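SaTIE-TED (Staphylococcus aureus, PDB 6FX6) is the thioester domain of a cell-wall-anchored (LPXTG) surface protein and, as in other bacterial thioester domains, may attach covalently to host targets. Local coordinates at residues His199-Thr204 against Phe226-Ser231; Gln137-His142 against Asn161-Val166; Val10-Lys15 against Met32-Lys37; Asn18-Ser23 against His113-Gly118. One frame throughout, in Å; residues are numbered along the deposited sequence.

Contact 1 (His199-Thr204 against Phe226-Ser231)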
# COMPACT_ATOMS: atom_id res chain seq x y z
N HIS A 199 -6.39 -13.94 -11.72
CA HIS A 199 -6.21 -12.66 -11.02
C HIS A 199 -4.82 -12.12 -11.25
O HIS A 199 -3.85 -12.82 -10.98
CB HIS A 199 -6.40 -12.82 -9.51
CG HIS A 199 -7.68 -13.48 -9.12
ND1 HIS A 199 -8.83 -12.77 -8.84
CD2 HIS A 199 -7.99 -14.79 -8.93
CE1 HIS A 199 -9.79 -13.62 -8.50
NE2 HIS A 199 -9.31 -14.84 -8.55
N LEU A 200 -4.73 -10.88 -11.71
CA LEU A 200 -3.46 -10.19 -11.95
C LEU A 200 -3.25 -9.11 -10.88
O LEU A 200 -3.71 -7.99 -11.05
CB LEU A 200 -3.45 -9.57 -13.35
CG LEU A 200 -3.89 -10.50 -14.48
CD1 LEU A 200 -3.79 -9.75 -15.81
CD2 LEU A 200 -3.08 -11.79 -14.51
N ASP A 201 -2.56 -9.47 -9.80
CA ASP A 201 -2.45 -8.62 -8.61
C ASP A 201 -1.39 -7.54 -8.74
O ASP A 201 -0.27 -7.80 -9.18
CB ASP A 201 -2.09 -9.46 -7.37
CG ASP A 201 -3.08 -10.56 -7.09
OD1 ASP A 201 -4.29 -10.39 -7.36
OD2 ASP A 201 -2.64 -11.61 -6.59
N ARG A 202 -1.73 -6.33 -8.31
CA ARG A 202 -0.75 -5.26 -8.14
C ARG A 202 0.02 -5.37 -6.82
O ARG A 202 1.16 -4.92 -6.73
CB ARG A 202 -1.43 -3.89 -8.22
CG ARG A 202 -1.90 -3.52 -9.61
CD ARG A 202 -2.78 -2.28 -9.57
NE ARG A 202 -3.14 -1.82 -10.90
CZ ARG A 202 -2.40 -1.03 -11.69
NH1 ARG A 202 -1.21 -0.56 -11.30
NH2 ARG A 202 -2.87 -0.69 -12.89
N ILE A 203 -0.62 -5.94 -5.79
CA ILE A 203 -0.04 -6.08 -4.45
C ILE A 203 -0.06 -7.55 -4.01
O ILE A 203 -1.11 -8.18 -4.02
CB ILE A 203 -0.80 -5.21 -3.42
CG1 ILE A 203 -0.74 -3.72 -3.83
CG2 ILE A 203 -0.23 -5.40 -2.02
CD1 ILE A 203 -1.59 -2.79 -2.99
N THR A 204 1.09 -8.06 -3.59
CA THR A 204 1.24 -9.45 -3.16
C THR A 204 1.68 -9.61 -1.69
O THR A 204 2.07 -10.71 -1.29
CB THR A 204 2.25 -10.17 -4.06
OG1 THR A 204 3.53 -9.55 -3.94
CG2 THR A 204 1.79 -10.13 -5.52
N PHE A 226 -5.14 -4.23 2.19
CA PHE A 226 -6.07 -5.36 2.37
C PHE A 226 -6.71 -5.83 1.06
O PHE A 226 -7.54 -6.73 1.08
CB PHE A 226 -7.16 -5.04 3.42
CG PHE A 226 -7.92 -3.77 3.14
CD1 PHE A 226 -9.00 -3.77 2.25
CD2 PHE A 226 -7.57 -2.58 3.77
CE1 PHE A 226 -9.70 -2.61 1.99
CE2 PHE A 226 -8.28 -1.41 3.52
CZ PHE A 226 -9.35 -1.42 2.63
N ASP A 227 -6.30 -5.23 -0.05
CA ASP A 227 -6.86 -5.52 -1.37
C ASP A 227 -5.69 -5.73 -2.33
O ASP A 227 -4.82 -4.86 -2.42
CB ASP A 227 -7.71 -4.33 -1.82
CG ASP A 227 -8.63 -4.65 -3.00
OD1 ASP A 227 -8.34 -5.58 -3.79
OD2 ASP A 227 -9.65 -3.95 -3.14
N PRO A 228 -5.64 -6.87 -3.04
CA PRO A 228 -4.58 -7.03 -4.04
C PRO A 228 -4.71 -6.13 -5.29
O PRO A 228 -3.77 -6.08 -6.09
CB PRO A 228 -4.65 -8.51 -4.42
CG PRO A 228 -6.02 -8.94 -4.07
CD PRO A 228 -6.46 -8.10 -2.91
N LEU A 229 -5.84 -5.46 -5.46
CA LEU A 229 -6.06 -4.52 -6.57
C LEU A 229 -5.85 -5.22 -7.92
O LEU A 229 -5.10 -4.73 -8.77
CB LEU A 229 -5.16 -3.29 -6.43
CG LEU A 229 -5.21 -2.54 -5.10
CD1 LEU A 229 -4.22 -1.40 -5.13
CD2 LEU A 229 -6.61 -2.02 -4.79
N ASP A 230 -6.49 -6.37 -8.08
CA ASP A 230 -6.29 -7.21 -9.25
C ASP A 230 -7.19 -6.84 -10.41
O ASP A 230 -8.36 -6.53 -10.22
CB ASP A 230 -6.45 -8.70 -8.92
CG ASP A 230 -7.83 -9.06 -8.44
OD1 ASP A 230 -8.32 -8.40 -7.51
OD2 ASP A 230 -8.42 -10.04 -8.95
N SER A 231 -6.63 -6.87 -11.61
CA SER A 231 -7.42 -7.04 -12.82
C SER A 231 -7.70 -8.52 -12.90
O SER A 231 -6.80 -9.32 -12.63
CB SER A 231 -6.66 -6.56 -14.06
OG SER A 231 -6.40 -5.18 -13.97
O HOH W 1 -5.03 -4.00 -11.38
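The carbonyl oxygen of Pro228 is the best-held acceptor where two chain segments meet, gripped by two successive backbone N-H groups. Ile203 N supplies the straighter bond, 3.2 Å to Pro228 O, while Arg202 N adds a weak one at 3.0 Å to the same oxygen. The motif is an Asx turn leading into a strand: Asp227 OD1 accepts from Leu229 N (3.0 Å), and the chain then enters an antiparallel pairing in which Leu200 N meets Ser231 O at 2.8 Å, nearly along the C=O axis. Ser231 N returns a more bent bond to Leu200 O.

Beside this ladder the imidazole of His199 and the carboxylate of Asp230 point the same way. Asp230 CG sits between backbone N and carbonyl carbon (chi1 62°), which carries OD2 to within 2.8 Å of His199 ND1; the oxygen lies in the ring plane, although the N-H comes from above the carboxylate plane. Asp201 OD1 is 4.4 Å from Asp230 OD2, a proximity probably eased by Arg170, which forms a salt bridge with Asp201, and by the histidine proton.

Arg202 runs extended from CG to NE and crosses Leu229 at about a right angle, and NE reaches a water that also donates to Leu229 O. Arg202 NH2 continues to Gln137 O, tying the residue just past strand 195-201 to the loop after helix 121-134. Toward helix 72-87, Ile203 and Leu229 lie alongside each other, their CD1 methyls 3.7 Å apart.

Contact 2 (Gln137-His142 against Asn161-Val166)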
# COMPACT_ATOMS: atom_id res chain seq x y z
N GLN A 137 -6.08 1.95 -11.92
CA GLN A 137 -6.30 1.54 -13.31
C GLN A 137 -6.37 0.02 -13.42
O GLN A 137 -5.65 -0.69 -12.71
CB GLN A 137 -5.22 2.08 -14.24
CG GLN A 137 -5.04 3.60 -14.22
CD GLN A 137 -6.34 4.36 -14.47
OE1 GLN A 137 -7.16 3.96 -15.29
NE2 GLN A 137 -6.53 5.46 -13.74
N ARG A 138 -7.24 -0.46 -14.30
CA ARG A 138 -7.48 -1.88 -14.51
C ARG A 138 -7.30 -2.22 -15.99
O ARG A 138 -7.46 -1.36 -16.86
CB ARG A 138 -8.89 -2.25 -14.05
CG ARG A 138 -9.14 -2.04 -12.56
CD ARG A 138 -8.39 -3.07 -11.72
NE ARG A 138 -8.60 -2.89 -10.28
CZ ARG A 138 -7.93 -2.04 -9.50
NH1 ARG A 138 -8.22 -1.98 -8.20
NH2 ARG A 138 -6.98 -1.24 -9.98
N ALA A 139 -6.95 -3.48 -16.25
CA ALA A 139 -6.81 -3.99 -17.62
C ALA A 139 -8.09 -3.82 -18.43
O ALA A 139 -9.19 -3.73 -17.87
CB ALA A 139 -6.40 -5.45 -17.59
N SER A 140 -7.96 -3.76 -19.75
CA SER A 140 -9.12 -3.58 -20.65
C SER A 140 -10.07 -4.79 -20.63
O SER A 140 -11.25 -4.65 -20.91
CB SER A 140 -8.65 -3.31 -22.08
OG SER A 140 -7.88 -4.39 -22.57
N PHE A 141 -9.54 -5.96 -20.28
CA PHE A 141 -10.36 -7.18 -20.15
C PHE A 141 -10.85 -7.44 -18.72
O PHE A 141 -11.37 -8.52 -18.43
CB PHE A 141 -9.62 -8.40 -20.74
CG PHE A 141 -8.21 -8.59 -20.23
CD1 PHE A 141 -7.97 -9.02 -18.92
CD2 PHE A 141 -7.12 -8.37 -21.06
CE1 PHE A 141 -6.67 -9.20 -18.46
CE2 PHE A 141 -5.82 -8.55 -20.61
CZ PHE A 141 -5.60 -8.97 -19.30
N HIS A 142 -10.73 -6.45 -17.83
CA HIS A 142 -11.15 -6.57 -16.43
C HIS A 142 -12.64 -6.90 -16.31
O HIS A 142 -13.47 -6.27 -16.95
CB HIS A 142 -10.85 -5.26 -15.69
CG HIS A 142 -11.14 -5.29 -14.23
ND1 HIS A 142 -10.69 -6.30 -13.41
CD2 HIS A 142 -11.81 -4.43 -13.43
CE1 HIS A 142 -11.07 -6.06 -12.17
NE2 HIS A 142 -11.75 -4.93 -12.15
N ASN A 161 -2.76 -0.79 -21.16
CA ASN A 161 -1.31 -0.66 -20.90
C ASN A 161 -0.99 -0.69 -19.39
O ASN A 161 -0.31 0.20 -18.87
CB ASN A 161 -0.77 0.61 -21.62
CG ASN A 161 0.76 0.71 -21.60
OD1 ASN A 161 1.48 -0.29 -21.66
ND2 ASN A 161 1.26 1.94 -21.52
N THR A 162 -1.50 -1.71 -18.70
CA THR A 162 -1.32 -1.84 -17.24
C THR A 162 -0.55 -3.08 -16.78
O THR A 162 -0.26 -3.20 -15.60
CB THR A 162 -2.67 -1.86 -16.49
OG1 THR A 162 -3.41 -3.03 -16.87
CG2 THR A 162 -3.49 -0.61 -16.79
N LEU A 163 -0.22 -4.01 -17.69
CA LEU A 163 0.31 -5.31 -17.25
C LEU A 163 1.73 -5.27 -16.67
O LEU A 163 2.08 -6.16 -15.90
CB LEU A 163 0.20 -6.36 -18.37
CG LEU A 163 -1.22 -6.63 -18.89
CD1 LEU A 163 -1.25 -7.88 -19.75
CD2 LEU A 163 -2.25 -6.75 -17.76
N SER A 164 2.50 -4.23 -16.98
CA SER A 164 3.83 -4.02 -16.35
C SER A 164 3.81 -3.75 -14.83
O SER A 164 4.84 -3.88 -14.19
CB SER A 164 4.59 -2.89 -17.06
OG SER A 164 4.10 -1.62 -16.68
N ASN A 165 2.65 -3.35 -14.28
CA ASN A 165 2.47 -3.16 -12.83
C ASN A 165 2.09 -4.45 -12.05
O ASN A 165 1.98 -4.41 -10.82
CB ASN A 165 1.39 -2.11 -12.56
CG ASN A 165 1.70 -0.76 -13.20
OD1 ASN A 165 2.62 -0.06 -12.77
ND2 ASN A 165 0.92 -0.39 -14.21
N VAL A 166 1.88 -5.56 -12.76
CA VAL A 166 1.43 -6.82 -12.14
C VAL A 166 2.58 -7.49 -11.38
O VAL A 166 3.64 -7.77 -11.96
CB VAL A 166 0.86 -7.79 -13.21
CG1 VAL A 166 0.54 -9.16 -12.60
CG2 VAL A 166 -0.39 -7.18 -13.84
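A type I beta turn from Ala139 to His142, closed by His142 N on Ala139 O at 3.1 Å, faces a short 3-10 segment at residues 163-165. Their backbones come nearest at Ala139 and Thr162, with CA atoms 5.9 Å apart. Residues 137-142 and 161-166 meet by packing, while hydrogen bonds to Asp158 and Asn160, just upstream, tie the two loops.

Thr162 is the wedge. Its CG2 approaches CB of Gln137 at 4.1 Å, and its hydroxyl is turned to the Ala139 backbone, with OG1 3.6 Å from Ala139 CA. OG1 occupies the crowded position between backbone N and carbonyl carbon (chi1 65°) and is satisfied by Asp158, which also accepts from Ser140 N. Next along, Leu163 CD2 comes obliquely to the Phe141 ring, 4.3 Å from CZ. Ala139 CB covers one face of the same ring, offset toward the rim, so the turn also packs on itself.

Against this small apolar cluster, Leu200 touches both Phe141 and Leu163, Leu233 meets Phe141, and Ile179 meets Leu163. The loop after helix 121-134 and its partner thus pack on inner strands 195-201 and 231-238 of the mixed sheet and on outer strand 175-180 of the three-stranded sheet.

Contact 3 (Val10-Lys15 against Met32-Lys37). With ZN (zinc ion), chain B; ZN (zinc ion), chain C.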
# COMPACT_ATOMS: atom_id res chain seq x y z
N VAL A 10 11.67 1.76 17.78
CA VAL A 10 11.99 2.96 17.03
C VAL A 10 13.44 2.92 16.54
O VAL A 10 14.28 2.28 17.15
CB VAL A 10 11.77 4.23 17.89
CG1 VAL A 10 12.76 4.30 19.05
CG2 VAL A 10 11.85 5.50 17.05
N LYS A 11 13.69 3.60 15.43
CA LYS A 11 15.03 4.01 15.03
C LYS A 11 14.98 5.51 14.81
O LYS A 11 14.14 6.00 14.06
CB LYS A 11 15.50 3.25 13.79
CG LYS A 11 15.76 1.78 14.08
CD LYS A 11 16.73 1.12 13.10
CE LYS A 11 16.01 0.54 11.89
NZ LYS A 11 16.92 -0.29 11.05
N TRP A 12 15.86 6.24 15.49
CA TRP A 12 15.84 7.70 15.45
C TRP A 12 16.57 8.22 14.23
O TRP A 12 17.66 7.75 13.90
CB TRP A 12 16.45 8.28 16.73
CG TRP A 12 15.62 8.00 17.94
CD1 TRP A 12 15.91 7.12 18.95
CD2 TRP A 12 14.35 8.57 18.27
NE1 TRP A 12 14.91 7.12 19.88
CE2 TRP A 12 13.94 8.00 19.49
CE3 TRP A 12 13.53 9.51 17.64
CZ2 TRP A 12 12.73 8.35 20.10
CZ3 TRP A 12 12.32 9.86 18.25
CH2 TRP A 12 11.93 9.28 19.46
N ILE A 13 15.95 9.19 13.56
CA ILE A 13 16.56 9.91 12.45
C ILE A 13 16.86 11.30 12.99
O ILE A 13 15.95 12.10 13.22
CB ILE A 13 15.59 9.97 11.25
CG1 ILE A 13 15.25 8.55 10.76
CG2 ILE A 13 16.17 10.82 10.13
CD1 ILE A 13 14.01 8.46 9.91
N ASP A 14 18.14 11.59 13.20
CA ASP A 14 18.57 12.86 13.77
C ASP A 14 19.83 13.31 13.03
O ASP A 14 20.87 12.66 13.11
CB ASP A 14 18.84 12.70 15.28
CG ASP A 14 19.16 14.03 15.97
OD1 ASP A 14 18.91 15.10 15.39
OD2 ASP A 14 19.67 14.00 17.11
N LYS A 15 19.71 14.43 12.31
CA LYS A 15 20.83 15.01 11.59
C LYS A 15 21.08 16.46 12.01
O LYS A 15 21.71 17.22 11.28
CB LYS A 15 20.60 14.87 10.08
CG LYS A 15 20.58 13.42 9.62
CD LYS A 15 20.26 13.26 8.14
CE LYS A 15 20.02 11.80 7.80
NZ LYS A 15 19.54 11.61 6.40
N MSE A 32 10.05 19.87 14.62
CA MSE A 32 10.54 18.50 14.67
C MSE A 32 11.97 18.47 14.22
O MSE A 32 12.25 18.53 13.02
CB MSE A 32 9.63 17.58 13.85
CG MSE A 32 9.09 16.49 14.77
SE MSE A 32 7.92 15.33 13.71
CE MSE A 32 8.61 13.57 14.26
N ASP A 33 12.89 18.41 15.19
CA ASP A 33 14.33 18.34 14.92
C ASP A 33 14.90 16.91 15.01
O ASP A 33 16.11 16.71 15.03
CB ASP A 33 15.10 19.32 15.81
CG ASP A 33 15.01 19.00 17.30
OD1 ASP A 33 14.16 18.19 17.73
OD2 ASP A 33 15.79 19.59 18.06
N ARG A 34 14.01 15.92 15.05
CA ARG A 34 14.36 14.52 14.84
C ARG A 34 13.10 13.79 14.40
O ARG A 34 12.00 14.35 14.46
CB ARG A 34 14.92 13.88 16.12
CG ARG A 34 14.00 13.98 17.31
CD ARG A 34 14.29 12.95 18.40
NE ARG A 34 13.17 12.86 19.34
CZ ARG A 34 13.19 12.26 20.53
NH1 ARG A 34 12.08 12.24 21.27
NH2 ARG A 34 14.30 11.67 20.99
N TRP A 35 13.26 12.54 13.97
CA TRP A 35 12.14 11.78 13.45
C TRP A 35 12.18 10.33 13.91
O TRP A 35 13.21 9.66 13.81
CB TRP A 35 12.11 11.85 11.92
CG TRP A 35 10.74 11.84 11.39
CD1 TRP A 35 9.91 10.76 11.33
CD2 TRP A 35 10.00 12.95 10.87
NE1 TRP A 35 8.70 11.13 10.80
CE2 TRP A 35 8.73 12.47 10.50
CE3 TRP A 35 10.30 14.30 10.65
CZ2 TRP A 35 7.74 13.29 9.94
CZ3 TRP A 35 9.32 15.12 10.10
CH2 TRP A 35 8.06 14.61 9.75
N ALA A 36 11.04 9.87 14.42
CA ALA A 36 10.88 8.49 14.87
C ALA A 36 10.47 7.64 13.68
O ALA A 36 9.42 7.87 13.07
CB ALA A 36 9.83 8.40 15.96
N LYS A 37 11.32 6.68 13.32
CA LYS A 37 10.95 5.64 12.36
C LYS A 37 10.46 4.46 13.17
O LYS A 37 11.25 3.74 13.78
CB LYS A 37 12.14 5.25 11.49
CG LYS A 37 11.79 4.34 10.33
CD LYS A 37 13.04 3.87 9.61
CE LYS A 37 12.70 3.05 8.38
NZ LYS A 37 13.92 2.47 7.76
ZN ZN B . 20.03 12.26 18.02
ZN ZN C . 14.15 17.53 19.57
O HOH W 2 17.26 16.19 12.64
O HOH W 3 18.18 11.27 18.45
O HOH W 4 12.74 15.84 19.73
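Strands 5-13 and 30-40 are neighbours in the large antiparallel sheet, and backbone hydrogen bonds define their pairing. Lys11 and Lys37 exchange both bonds, and so do Ile13 and Trp35, where Ile13 N to Trp35 O spans 2.8 Å. Trp12 and Ala36 form the non-hydrogen-bonded pair between them.

Stacking dominates the face that carries Trp12 and Ala36. The guanidinium of Arg34 lies flat over the six-membered ring of Trp12, planes 13° apart, a cation-pi pair with Arg34 CZ 3.4 Å from Trp12 CH2. Arg34 gets there with CG in the crowded position (chi1 56°) and the chain extended from CG to NE. Val10 CG2 covers the opposite face of the indole, and Ala36 CB touches its CZ3 corner at 3.7 Å.

Apolar packing occupies the face of Ile13 and Trp35, turned to helix 94-107, with their CB atoms 4.0 Å apart. The Trp35 indole leads away to that helix, with the methyl CE of Met32, a selenomethionine, over the centre of one face.

Metal binding lies just past strand 5-13, at Asp14, and in the irregular part of strand 30-40, at Asp33: Asp14 OD2 holds one zinc at 2.0 Å, Asp33 OD1 the other at 2.0 Å, each with a water. Each ion probably offsets the charge of its aspartate and favours the ionised form; within this contact neither joins the two segments.

Contact 4 (Asn18-Ser23 against His113-Gly118)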
# COMPACT_ATOMS: atom_id res chain seq x y z
N ASN A 18 16.20 20.88 11.68
CA ASN A 18 14.76 21.06 11.83
C ASN A 18 14.11 20.52 10.57
O ASN A 18 14.26 21.10 9.50
CB ASN A 18 14.39 22.53 12.02
CG ASN A 18 14.86 23.10 13.35
OD1 ASN A 18 15.14 22.36 14.29
ND2 ASN A 18 14.95 24.42 13.42
N TRP A 19 13.42 19.38 10.68
CA TRP A 19 12.82 18.72 9.53
C TRP A 19 11.62 19.50 9.01
O TRP A 19 11.52 19.76 7.80
CB TRP A 19 12.40 17.29 9.88
CG TRP A 19 13.56 16.36 10.13
CD1 TRP A 19 13.94 15.83 11.33
CD2 TRP A 19 14.47 15.86 9.16
NE1 TRP A 19 15.05 15.03 11.16
CE2 TRP A 19 15.39 15.03 9.83
CE3 TRP A 19 14.61 16.04 7.78
CZ2 TRP A 19 16.44 14.37 9.16
CZ3 TRP A 19 15.64 15.38 7.11
CH2 TRP A 19 16.54 14.55 7.81
N ILE A 20 10.71 19.85 9.92
CA ILE A 20 9.54 20.67 9.62
C ILE A 20 9.13 21.55 10.80
O ILE A 20 9.47 21.25 11.96
CB ILE A 20 8.30 19.83 9.23
CG1 ILE A 20 8.02 18.75 10.29
CG2 ILE A 20 8.49 19.20 7.86
CD1 ILE A 20 6.75 17.96 10.05
N VAL A 21 8.42 22.63 10.49
CA VAL A 21 7.63 23.36 11.47
C VAL A 21 6.19 23.18 11.02
O VAL A 21 5.82 23.63 9.93
CB VAL A 21 8.01 24.85 11.53
CG1 VAL A 21 7.10 25.60 12.51
CG2 VAL A 21 9.48 25.01 11.92
N TYR A 22 5.38 22.51 11.85
CA TYR A 22 4.01 22.16 11.46
C TYR A 22 2.99 22.37 12.56
O TYR A 22 3.33 22.48 13.74
CB TYR A 22 3.96 20.71 10.96
CG TYR A 22 3.88 19.66 12.05
CD1 TYR A 22 5.00 19.31 12.80
CD2 TYR A 22 2.68 19.00 12.31
CE1 TYR A 22 4.93 18.34 13.79
CE2 TYR A 22 2.60 18.02 13.30
CZ TYR A 22 3.73 17.69 14.03
OH TYR A 22 3.64 16.72 15.01
N SER A 23 1.72 22.40 12.14
CA SER A 23 0.58 22.47 13.04
C SER A 23 -0.40 21.34 12.71
O SER A 23 -0.56 20.95 11.56
CB SER A 23 -0.12 23.83 12.90
OG SER A 23 0.73 24.87 13.34
N HIS A 113 4.28 24.59 7.62
CA HIS A 113 4.66 25.99 7.44
C HIS A 113 6.07 26.09 6.85
O HIS A 113 6.33 26.95 6.00
CB HIS A 113 4.57 26.75 8.77
CG HIS A 113 3.27 26.56 9.48
ND1 HIS A 113 2.13 27.27 9.14
CD2 HIS A 113 2.91 25.72 10.48
CE1 HIS A 113 1.13 26.88 9.92
NE2 HIS A 113 1.58 25.95 10.74
N THR A 114 6.98 25.23 7.32
CA THR A 114 8.35 25.15 6.83
C THR A 114 8.71 23.70 6.58
O THR A 114 8.35 22.83 7.37
CB THR A 114 9.35 25.73 7.86
OG1 THR A 114 8.99 27.08 8.16
CG2 THR A 114 10.79 25.71 7.33
N ILE A 115 9.41 23.44 5.47
CA ILE A 115 9.92 22.11 5.15
C ILE A 115 11.39 22.19 4.74
O ILE A 115 11.75 22.99 3.88
CB ILE A 115 9.10 21.42 4.02
CG1 ILE A 115 7.63 21.28 4.43
CG2 ILE A 115 9.70 20.05 3.69
CD1 ILE A 115 6.71 20.81 3.32
N TYR A 116 12.23 21.38 5.38
CA TYR A 116 13.65 21.29 5.04
C TYR A 116 13.79 20.96 3.56
O TYR A 116 13.22 19.98 3.09
CB TYR A 116 14.31 20.21 5.91
CG TYR A 116 15.77 19.94 5.61
CD1 TYR A 116 16.71 20.97 5.61
CD2 TYR A 116 16.21 18.64 5.36
CE1 TYR A 116 18.05 20.71 5.34
CE2 TYR A 116 17.55 18.37 5.10
CZ TYR A 116 18.46 19.40 5.09
OH TYR A 116 19.78 19.11 4.82
N ASN A 117 14.54 21.79 2.83
CA ASN A 117 14.70 21.62 1.37
C ASN A 117 15.34 20.29 0.98
O ASN A 117 15.02 19.73 -0.06
CB ASN A 117 15.52 22.78 0.78
CG ASN A 117 15.41 22.86 -0.73
OD1 ASN A 117 14.31 23.03 -1.27
ND2 ASN A 117 16.54 22.75 -1.43
N GLY A 118 16.23 19.78 1.84
CA GLY A 118 16.89 18.50 1.62
C GLY A 118 16.00 17.26 1.64
O GLY A 118 16.47 16.18 1.28
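Val21 O receives two backbone N-H groups, from His113 at 2.9 Å and from Thr114 at 3.3 Å, the signature of a classic beta bulge. His113 N comes in almost along the C=O axis, whereas Thr114 N lies in the carbonyl plane on a lone pair. Antiparallel pairing continues through Val21 N to Thr114 O and ends with Tyr116 N on Trp19 O at 3.0 Å. Val21 and Thr114 pack CB to CB at 4.0 Å on one face of the sheet, and Ile20 and Ile115 lie side by side on the other.

His113, the first residue of the bulge, has CG beside its backbone N (chi1 -51°), and its NE2 meets Ser23 OG at 2.9 Å; either atom could donate. At the other end Tyr116, CG anti to its backbone N (chi1 176°), lies alongside Trp19, with CD2 3.7 Å from Trp19 CZ3 and the ring planes 82° apart. Gly118 N sits over the centre of one face of the tyrosine ring and backs it.

Farther out, Asn29 N holds the Ser23 hydroxyl. Ile20 and Ile115 both rest against Met102 of helix 94-107, while Trp19 reaches Ile98 one turn earlier; strand 30-40 flanks strand 20-24 on its remaining edge.

How the contacts relate
From the N terminus, residues 10-15 open contact 3 and residues 18-23 open contact 4 before either has closed. Contact 3 closes at 32-37 and contact 4 only at 113-118, after two helices, so the two cross. They meet where Met32 bonds to Trp19 and Ile20, which places strand 20-24 between strands 30-40 and 111-115 of one antiparallel sheet. Contacts 2 and 1 follow in series, closing at 161-166 and 226-231. Both link loops to the mixed sheet of strands 195-201 and 231-238; their centres lie about 11 Å apart, joined by Ser231 to Ala139. Contacts 2 and 3, with centres about 39 Å apart, occupy opposite sides of the chain's centre.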